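Local coordinates for sorbitol dehydrogenase (Gluconobacter oxydans, PDB 5ITG), which probably oxidises D-sorbitol to L-sorbose with a nicotinamide cofactor, as a member of the mannitol dehydrogenase family built on a Rossmann fold, at residues A[229-234]-A[364-369]. Numbering follows the deposited sequence.
Sequences DRITPT and KAMSDQ
Selenomethionine Met366, the methionine analogue present in this crystal, meets Ile231 and Pro233 where the Rossmann domain of this mannitol dehydrogenase family member faces the helical C-terminal domain. The case illustrates how two loops of different domains can meet through a single bent side chain, with no hydrogen bond between them; nearby, a salt bridge from Asp229 to Arg360 also joins the domains. Along 364-369, which links helix 350-361 to helix 370-374, Lys364 comes first and turns to its own domain in a salt bridge with Asp318. A single helix-like turn follows, closed by a weak backbone hydrogen bond of 3.3 Å from Ser367 N to Lys364 O, and Met366 reaches out from it. Its CG lies beside the backbone N and anti to the carbonyl carbon (chi1 -60°), and with the bend at chi2 (-62°) this sets the selenium against Ile231 and Pro233, while chi3 turns only CE. Ile231 passes alongside in the opposite direction, whereas the Pro233 ring is crossed at roughly a right angle, its CG and CD both 3.9 Å from Met366 SE. Beyond Met366, Ser367 OG is hydrogen-bonded to Asp318 and Asp368 forms a salt bridge with Arg372, tying the rest of the loop to the C-terminal domain. Across the interface, Ile231 N is held by the Glu258 carboxylate, and Ile231 CG2 rests 3.7 Å from Met366 SE.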
loop_
_atom_site.group_PDB
_atom_site.type_symbol
_atom_site.label_atom_id
_atom_site.label_comp_id
_atom_site.label_asym_id
_atom_site.label_seq_id
_atom_site.Cartn_x
_atom_site.Cartn_y
_atom_site.Cartn_z
ATOM N N ASP A 229 -2.884 3.462 3.186
ATOM C CA ASP A 229 -2.812 4.167 1.912
ATOM C C ASP A 229 -1.647 5.173 1.992
ATOM O O ASP A 229 -0.715 4.996 2.774
ATOM C CB ASP A 229 -4.142 4.886 1.631
ATOM C CG ASP A 229 -4.533 4.864 0.148
ATOM O OD1 ASP A 229 -3.642 4.721 -0.716
ATOM O OD2 ASP A 229 -5.739 5.012 -0.158
ATOM N N ARG A 230 -1.701 6.197 1.160
ATOM C CA ARG A 230 -0.708 7.273 1.071
ATOM C C ARG A 230 0.440 7.067 0.101
ATOM O O ARG A 230 1.432 6.389 0.392
ATOM C CB ARG A 230 -0.132 7.673 2.435
ATOM C CG ARG A 230 0.617 9.001 2.310
ATOM C CD ARG A 230 0.997 9.650 3.626
ATOM N NE ARG A 230 0.708 11.080 3.568
ATOM C CZ ARG A 230 0.950 11.947 4.546
ATOM N NH1 ARG A 230 1.504 11.548 5.682
ATOM N NH2 ARG A 230 0.610 13.216 4.390
ATOM N N ILE A 231 0.292 7.682 -1.063
ATOM C CA ILE A 231 1.302 7.600 -2.103
ATOM C C ILE A 231 2.557 8.301 -1.612
ATOM O O ILE A 231 2.520 9.471 -1.231
ATOM C CB ILE A 231 0.813 8.280 -3.393
ATOM C CG1 ILE A 231 -0.539 7.684 -3.813
ATOM C CG2 ILE A 231 1.853 8.120 -4.494
ATOM C CD1 ILE A 231 -0.533 6.185 -3.985
ATOM N N THR A 232 3.663 7.566 -1.615
ATOM C CA THR A 232 4.956 8.074 -1.174
ATOM C C THR A 232 5.954 7.530 -2.190
ATOM O O THR A 232 6.524 6.459 -1.997
ATOM C CB THR A 232 5.292 7.540 0.227
ATOM O OG1 THR A 232 4.176 7.784 1.096
ATOM C CG2 THR A 232 6.531 8.236 0.787
ATOM N N PRO A 233 6.167 8.269 -3.292
ATOM C CA PRO A 233 7.067 7.932 -4.403
ATOM C C PRO A 233 8.531 7.739 -4.033
ATOM O O PRO A 233 8.993 8.210 -2.994
ATOM C CB PRO A 233 6.888 9.109 -5.369
ATOM C CG PRO A 233 5.523 9.642 -5.031
ATOM C CD PRO A 233 5.536 9.578 -3.523
ATOM N N THR A 234 9.253 7.038 -4.901
ATOM C CA THR A 234 10.674 6.802 -4.701
ATOM C C THR A 234 11.349 8.163 -4.716
ATOM O O THR A 234 10.911 9.056 -5.430
ATOM C CB THR A 234 11.266 5.960 -5.846
ATOM O OG1 THR A 234 10.654 4.665 -5.857
ATOM C CG2 THR A 234 12.772 5.809 -5.667
ATOM N N LYS A 364 -1.018 16.443 -9.405
ATOM C CA LYS A 364 0.033 16.365 -10.412
ATOM C C LYS A 364 1.377 15.832 -9.900
ATOM O O LYS A 364 2.061 15.083 -10.604
ATOM C CB LYS A 364 0.216 17.732 -11.095
ATOM C CG LYS A 364 -1.048 18.215 -11.803
ATOM C CD LYS A 364 -0.793 19.442 -12.677
ATOM C CE LYS A 364 -0.050 19.085 -13.965
ATOM N NZ LYS A 364 -0.903 18.335 -14.939
ATOM N N ALA A 365 1.754 16.190 -8.679
ATOM C CA ALA A 365 3.026 15.717 -8.131
ATOM C C ALA A 365 3.065 14.193 -7.971
ATOM O O ALA A 365 4.133 13.587 -8.022
ATOM C CB ALA A 365 3.294 16.386 -6.782
HETATM N N MSE A 366 1.899 13.582 -7.783
HETATM C CA MSE A 366 1.797 12.134 -7.587
HETATM C C MSE A 366 1.539 11.355 -8.866
HETATM O O MSE A 366 1.851 10.170 -8.951
HETATM C CB MSE A 366 0.662 11.807 -6.610
HETATM C CG MSE A 366 0.806 12.418 -5.231
HETATM SE SE MSE A 366 2.379 11.788 -4.321
HETATM C CE MSE A 366 3.362 13.445 -4.251
ATOM N N SER A 367 0.953 12.025 -9.851
ATOM C CA SER A 367 0.608 11.400 -11.120
ATOM C C SER A 367 1.546 10.303 -11.619
ATOM O O SER A 367 2.756 10.483 -11.724
ATOM C CB SER A 367 0.452 12.462 -12.206
ATOM O OG SER A 367 -0.097 11.880 -13.374
ATOM N N ASP A 368 0.952 9.160 -11.929
ATOM C CA ASP A 368 1.676 8.015 -12.434
ATOM C C ASP A 368 1.313 7.891 -13.907
ATOM O O ASP A 368 0.479 8.649 -14.406
ATOM C CB ASP A 368 1.256 6.764 -11.657
ATOM C CG ASP A 368 1.993 5.516 -12.106
ATOM O OD1 ASP A 368 3.216 5.595 -12.352
ATOM O OD2 ASP A 368 1.354 4.449 -12.198
ATOM N N GLN A 369 1.947 6.955 -14.607
ATOM C CA GLN A 369 1.654 6.757 -16.018
ATOM C C GLN A 369 0.434 5.862 -16.182
ATOM O O GLN A 369 0.255 4.895 -15.444
ATOM C CB GLN A 369 2.853 6.130 -16.736
ATOM C CG GLN A 369 4.055 7.059 -16.893
ATOM C CD GLN A 369 4.625 7.497 -15.561
ATOM O OE1 GLN A 369 4.999 6.667 -14.729
ATOM N NE2 GLN A 369 4.700 8.812 -15.350
#